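Long-range contacts in Polyphosphate:AMP phosphotransferase (Pseudomonas aeruginosa PAO1, PDB 3CZP), which transfers phosphate from inorganic polyphosphate to AMP to make ADP, and less efficiently to GMP, with Mg(2+) as cofactor: residues P43-I48 and G104-N109; R370-R375 and V450-D455. All coordinates share one frame; numbering follows the deposited sequence.

The chain carries two fused PPK2 domains, each built round a five-stranded parallel sheet with strand order 2-3-1-4-5, and each interaction belongs to one of them. Interaction 1 comes first along the chain and joins two neighbouring central strands of the first domain, which seems to be catalytically inactive and might serve dimerization. Interaction 2 opens only after interaction 1 has closed; it packs helix 370-377 against helix 446-460 in the second domain. Their centres lie about 34 Å apart, on opposite sides of the chain's centre, with nearest atoms about 13 Å apart. One is thus a buried strand pairing, the other a partly buried helix pairing in the other repeat.

Interaction 1: P43-I48 and G104-N109; sequences PVIILI and GIFFGN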
loop_
_atom_site.group_PDB
_atom_site.type_symbol
_atom_site.label_atom_id
_atom_site.label_comp_id
_atom_site.label_asym_id
_atom_site.label_seq_id
_atom_site.Cartn_x
_atom_site.Cartn_y
_atom_site.Cartn_z
ATOM N N PRO A 43 -5.551 15.330 -8.239
ATOM C CA PRO A 43 -6.271 14.158 -8.686
ATOM C C PRO A 43 -7.582 14.494 -9.319
ATOM O O PRO A 43 -8.176 15.532 -9.007
ATOM C CB PRO A 43 -6.544 13.428 -7.376
ATOM C CG PRO A 43 -6.740 14.444 -6.405
ATOM C CD PRO A 43 -5.742 15.539 -6.800
ATOM N N VAL A 44 -8.071 13.577 -10.151
ATOM C CA VAL A 44 -9.418 13.651 -10.641
ATOM C C VAL A 44 -10.224 12.453 -10.159
ATOM O O VAL A 44 -9.795 11.350 -10.285
ATOM C CB VAL A 44 -9.456 13.725 -12.176
ATOM C CG1 VAL A 44 -10.938 13.754 -12.680
ATOM C CG2 VAL A 44 -8.753 14.944 -12.595
ATOM N N ILE A 45 -11.367 12.725 -9.518
ATOM C CA ILE A 45 -12.229 11.667 -9.052
ATOM C C ILE A 45 -13.599 11.813 -9.677
ATOM O O ILE A 45 -14.192 12.898 -9.640
ATOM C CB ILE A 45 -12.374 11.677 -7.487
ATOM C CG1 ILE A 45 -10.987 11.619 -6.872
ATOM C CG2 ILE A 45 -13.430 10.524 -7.009
ATOM C CD1 ILE A 45 -10.942 11.990 -5.330
ATOM N N ILE A 46 -14.093 10.717 -10.220
ATOM C CA ILE A 46 -15.385 10.666 -10.883
ATOM C C ILE A 46 -16.257 9.595 -10.225
ATOM O O ILE A 46 -15.901 8.457 -10.201
ATOM C CB ILE A 46 -15.240 10.346 -12.415
ATOM C CG1 ILE A 46 -14.274 11.339 -13.131
ATOM C CG2 ILE A 46 -16.598 10.236 -13.068
ATOM C CD1 ILE A 46 -13.828 10.863 -14.591
ATOM N N LEU A 47 -17.372 10.027 -9.635
ATOM C CA LEU A 47 -18.392 9.125 -9.066
ATOM C C LEU A 47 -19.509 8.869 -10.062
ATOM O O LEU A 47 -19.978 9.775 -10.750
ATOM C CB LEU A 47 -18.944 9.673 -7.775
ATOM C CG LEU A 47 -17.970 10.233 -6.703
ATOM C CD1 LEU A 47 -18.772 10.655 -5.432
ATOM C CD2 LEU A 47 -16.792 9.310 -6.431
ATOM N N ILE A 48 -19.920 7.611 -10.110
ATOM C CA ILE A 48 -20.874 7.083 -11.086
ATOM C C ILE A 48 -21.982 6.458 -10.286
ATOM O O ILE A 48 -21.716 5.555 -9.505
ATOM C CB ILE A 48 -20.201 6.024 -12.084
ATOM C CG1 ILE A 48 -19.019 6.674 -12.816
ATOM C CG2 ILE A 48 -21.228 5.402 -13.010
ATOM C CD1 ILE A 48 -19.381 7.849 -13.759
ATOM N N GLY A 104 -9.394 8.498 -11.099
ATOM C CA GLY A 104 -10.031 7.338 -10.501
ATOM C C GLY A 104 -11.516 7.455 -10.730
ATOM O O GLY A 104 -12.097 8.526 -10.524
ATOM N N ILE A 105 -12.140 6.362 -11.160
ATOM C CA ILE A 105 -13.601 6.355 -11.394
ATOM C C ILE A 105 -14.229 5.287 -10.461
ATOM O O ILE A 105 -13.834 4.122 -10.484
ATOM C CB ILE A 105 -13.967 5.999 -12.855
ATOM C CG1 ILE A 105 -13.267 6.948 -13.854
ATOM C CG2 ILE A 105 -15.566 5.920 -12.995
ATOM C CD1 ILE A 105 -13.614 6.702 -15.320
ATOM N N PHE A 106 -15.134 5.736 -9.604
ATOM C CA PHE A 106 -15.704 4.942 -8.524
ATOM C C PHE A 106 -17.158 4.591 -8.781
ATOM O O PHE A 106 -18.052 5.431 -8.665
ATOM C CB PHE A 106 -15.642 5.727 -7.204
ATOM C CG PHE A 106 -14.230 5.985 -6.689
ATOM C CD1 PHE A 106 -13.106 5.500 -7.333
ATOM C CD2 PHE A 106 -14.041 6.705 -5.523
ATOM C CE1 PHE A 106 -11.797 5.767 -6.804
ATOM C CE2 PHE A 106 -12.750 6.928 -4.999
ATOM C CZ PHE A 106 -11.663 6.449 -5.630
ATOM N N PHE A 107 -17.384 3.308 -8.997
ATOM C CA PHE A 107 -18.688 2.731 -8.904
ATOM C C PHE A 107 -18.861 2.272 -7.432
ATOM O O PHE A 107 -17.884 2.204 -6.624
ATOM C CB PHE A 107 -18.818 1.466 -9.770
ATOM C CG PHE A 107 -18.818 1.685 -11.283
ATOM C CD1 PHE A 107 -20.003 1.743 -11.994
ATOM C CD2 PHE A 107 -17.642 1.651 -11.989
ATOM C CE1 PHE A 107 -19.992 1.896 -13.395
ATOM C CE2 PHE A 107 -17.623 1.780 -13.364
ATOM C CZ PHE A 107 -18.823 1.894 -14.072
ATOM N N GLY A 108 -20.075 1.906 -7.079
ATOM C CA GLY A 108 -20.346 1.356 -5.720
ATOM C C GLY A 108 -19.704 2.189 -4.624
ATOM O O GLY A 108 -19.117 1.627 -3.675
ATOM N N ASN A 109 -19.809 3.520 -4.731
ATOM C CA ASN A 109 -19.047 4.397 -3.878
ATOM C C ASN A 109 -19.883 4.620 -2.575
ATOM O O ASN A 109 -20.802 3.869 -2.285
ATOM C CB ASN A 109 -18.729 5.679 -4.661
ATOM C CG ASN A 109 -19.978 6.281 -5.294
ATOM O OD1 ASN A 109 -20.992 6.513 -4.613
ATOM N ND2 ASN A 109 -19.936 6.478 -6.573
HETATM O O HOH W 1 -22.331 3.031 -8.862
#
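Strands 44-48 and 104-107 run side by side in the same direction, their short axes 4.8 Å apart, and the side chains on each face of the sheet fit into one another. On one face, Ile46 and Ile105 lie alongside each other, CD1 of Ile46 resting 4.0 Å from CG1 of Ile105. Ile48 crosses obliquely over Ile105, its CG1, turned anti to its carbonyl carbon (chi1 -58°), coming down on Ile105 CG2 at 3.5 Å; CG2 of Ile48 meets Phe107 CE1 at 3.7 Å. Branching at CB favours the extended backbone, and in Ile48 it also supplies two arms for two neighbours. Phe107 also meets Arg327 of the second subunit in a cation-pi contact.

On the other face, Gly104 has no side chain, and the Phe106 ring leans back over this position: a CB there would crowd CE1. Ile45 CG2 sits over one face of that ring, toward its rim, while Leu47 CD2 nestles against Phe106 CB at 3.8 Å. These are the central strands of the parallel sheet of a P-loop-type kinase fold, strand 72-76 lying beyond 103-107 and strand 148-155 beyond 44-50; helix 56-66 packs on the Ile48 and Ile105 face through Val60.

Backbone bonds set the register. Gly104 N, Ile46 N and Phe106 N give nearly straight bonds to Val44 O, Gly104 O and Ile46 O. Phe106 O is gripped twice, by Ile48 N and by Asn109 ND2 at 3.0 Å, both from above the carbonyl plane. With CG in the crowded position between N and carbonyl carbon (chi1 51°), Asn109 brings ND2 against Leu47 CB and also bonds Asn49 OD1, while its OD1, at the N-cap position, makes a weak bond to Tyr111 N. A water bridges Ile48 O and Gly108 N, whose positive phi favours glycine.

Interaction 2: R370-R375 and V450-D455; sequences RVLVER and VDAVGD
Arg375 reaches across from helix 370-377 to helix 446-460 and carries the polar part of the contact. CB points toward the partner helix; CG leaves anti to the backbone N (chi1 165°), and the following torsions, also near anti, keep the chain extended to NE. There NE comes 3.9 Å from the methyl of Ala452, and the guanidinium lies with one face over that residue, Ala452 CA standing 3.9 Å above its centre. The small side chain of Ala452 suits this place, letting the flat cation lie close to the helix backbone. At the tip, NH1 and NH2 close end-on upon one oxygen, OD2 of Asp455, at 2.9 Å from NH1 and 3.1 Å from NH2. OD2 lies near the guanidinium plane; NH1 meets the anti lone pair of OD2, whereas NH2 approaches OD2 from above the carboxylate plane, the two planes being 41° apart. This shared grip would favour the ionised carboxylate. Asp455 OD1 is held by Asn258; the carboxylate of Asp451 does not reach Arg375 and forms a salt bridge with Arg259.

Below the arginine, a water donates to both Val371 O and Ala452 O. A wider, pi-type turn spans 370-374, and the water takes up Val371 O. Deeper still, Leu372 crosses obliquely to Val453, CD2 touching CG2 of Val453 at 3.7 Å, so that apolar branches fill the buried side.

The two helices cross nearly antiparallel, at 157° and 9.2 Å between the axes of their short segments. Leu372 and Val453 both rest on Trp410 of strand 404-412, in the parallel sheet of the second domain, while helix 382-402 flanks the pair, Val371 touching Ala388 and Trp385 meeting Arg375 in a cation-pi contact.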
loop_
_atom_site.group_PDB
_atom_site.type_symbol
_atom_site.label_atom_id
_atom_site.label_comp_id
_atom_site.label_asym_id
_atom_site.label_seq_id
_atom_site.Cartn_x
_atom_site.Cartn_y
_atom_site.Cartn_z
ATOM N N ARG A 370 0.066 19.012 11.455
ATOM C CA ARG A 370 -0.503 20.090 10.658
ATOM C C ARG A 370 -0.798 21.357 11.471
ATOM O O ARG A 370 -0.511 22.492 11.004
ATOM C CB ARG A 370 -1.768 19.654 9.892
ATOM C CG ARG A 370 -2.367 20.832 9.135
ATOM C CD ARG A 370 -3.026 20.474 7.843
ATOM N NE ARG A 370 -2.029 20.196 6.801
ATOM C CZ ARG A 370 -2.365 19.899 5.555
ATOM N NH1 ARG A 370 -3.651 19.829 5.197
ATOM N NH2 ARG A 370 -1.418 19.628 4.681
ATOM N N VAL A 371 -1.349 21.173 12.684
ATOM C CA VAL A 371 -1.709 22.307 13.559
ATOM C C VAL A 371 -0.643 22.615 14.620
ATOM O O VAL A 371 -0.829 23.479 15.467
ATOM C CB VAL A 371 -3.061 22.086 14.247
ATOM C CG1 VAL A 371 -4.133 21.854 13.172
ATOM C CG2 VAL A 371 -2.949 20.942 15.279
ATOM N N LEU A 372 0.489 21.917 14.529
ATOM C CA LEU A 372 1.645 22.192 15.370
ATOM C C LEU A 372 2.786 22.628 14.475
ATOM O O LEU A 372 2.798 23.766 14.026
ATOM C CB LEU A 372 1.968 20.973 16.237
ATOM C CG LEU A 372 0.924 20.574 17.309
ATOM C CD1 LEU A 372 1.371 19.217 17.897
ATOM C CD2 LEU A 372 0.687 21.656 18.429
ATOM N N VAL A 373 3.740 21.755 14.166
ATOM C CA VAL A 373 4.900 22.171 13.332
ATOM C C VAL A 373 4.613 22.822 11.955
ATOM O O VAL A 373 5.324 23.729 11.555
ATOM C CB VAL A 373 5.928 21.002 13.164
ATOM C CG1 VAL A 373 5.294 19.759 12.479
ATOM C CG2 VAL A 373 7.189 21.492 12.447
ATOM N N GLU A 374 3.595 22.373 11.216
ATOM C CA GLU A 374 3.289 22.992 9.929
ATOM C C GLU A 374 2.803 24.430 10.092
ATOM O O GLU A 374 3.183 25.284 9.316
ATOM C CB GLU A 374 2.242 22.192 9.153
ATOM C CG GLU A 374 2.702 20.792 8.773
ATOM C CD GLU A 374 1.756 20.048 7.799
ATOM O OE1 GLU A 374 0.760 20.595 7.298
ATOM O OE2 GLU A 374 2.050 18.885 7.526
ATOM N N ARG A 375 1.924 24.658 11.067
ATOM C CA ARG A 375 1.395 25.971 11.377
ATOM C C ARG A 375 2.537 26.934 11.679
ATOM O O ARG A 375 2.674 27.998 11.068
ATOM C CB ARG A 375 0.463 25.873 12.605
ATOM C CG ARG A 375 0.138 27.221 13.249
ATOM C CD ARG A 375 -0.983 27.077 14.329
ATOM N NE ARG A 375 -0.980 28.199 15.303
ATOM C CZ ARG A 375 -1.992 28.495 16.135
ATOM N NH1 ARG A 375 -3.124 27.805 16.110
ATOM N NH2 ARG A 375 -1.894 29.518 16.979
ATOM N N VAL A 450 3.059 27.009 22.578
ATOM C CA VAL A 450 2.095 27.155 23.672
ATOM C C VAL A 450 0.750 27.598 23.087
ATOM O O VAL A 450 -0.303 26.965 23.332
ATOM C CB VAL A 450 2.586 28.143 24.780
ATOM C CG1 VAL A 450 1.533 28.295 25.873
ATOM C CG2 VAL A 450 3.895 27.661 25.405
ATOM N N ASP A 451 0.797 28.630 22.241
ATOM C CA ASP A 451 -0.424 29.131 21.600
ATOM C C ASP A 451 -1.078 28.051 20.756
ATOM O O ASP A 451 -2.288 27.888 20.799
ATOM C CB ASP A 451 -0.154 30.340 20.712
ATOM C CG ASP A 451 0.096 31.580 21.496
ATOM O OD1 ASP A 451 -0.313 31.676 22.684
ATOM O OD2 ASP A 451 0.724 32.476 20.907
ATOM N N ALA A 452 -0.267 27.315 20.015
ATOM C CA ALA A 452 -0.748 26.247 19.135
ATOM C C ALA A 452 -1.288 24.995 19.848
ATOM O O ALA A 452 -2.303 24.377 19.426
ATOM C CB ALA A 452 0.378 25.877 18.138
ATOM N N VAL A 453 -0.612 24.587 20.915
ATOM C CA VAL A 453 -1.098 23.457 21.747
ATOM C C VAL A 453 -2.405 23.851 22.424
ATOM O O VAL A 453 -3.357 23.076 22.432
ATOM C CB VAL A 453 -0.028 22.992 22.785
ATOM C CG1 VAL A 453 -0.561 21.913 23.747
ATOM C CG2 VAL A 453 1.174 22.479 22.013
ATOM N N GLY A 454 -2.480 25.078 22.915
ATOM C CA GLY A 454 -3.713 25.607 23.465
ATOM C C GLY A 454 -4.900 25.551 22.533
ATOM O O GLY A 454 -5.984 25.125 22.923
ATOM N N ASP A 455 -4.709 26.002 21.297
ATOM C CA ASP A 455 -5.760 25.965 20.297
ATOM C C ASP A 455 -6.158 24.578 19.936
ATOM O O ASP A 455 -7.353 24.299 19.779
ATOM C CB ASP A 455 -5.333 26.686 19.025
ATOM C CG ASP A 455 -5.176 28.145 19.234
ATOM O OD1 ASP A 455 -5.691 28.666 20.256
ATOM O OD2 ASP A 455 -4.568 28.795 18.369
HETATM O O HOH W 2 -2.953 24.154 17.012
#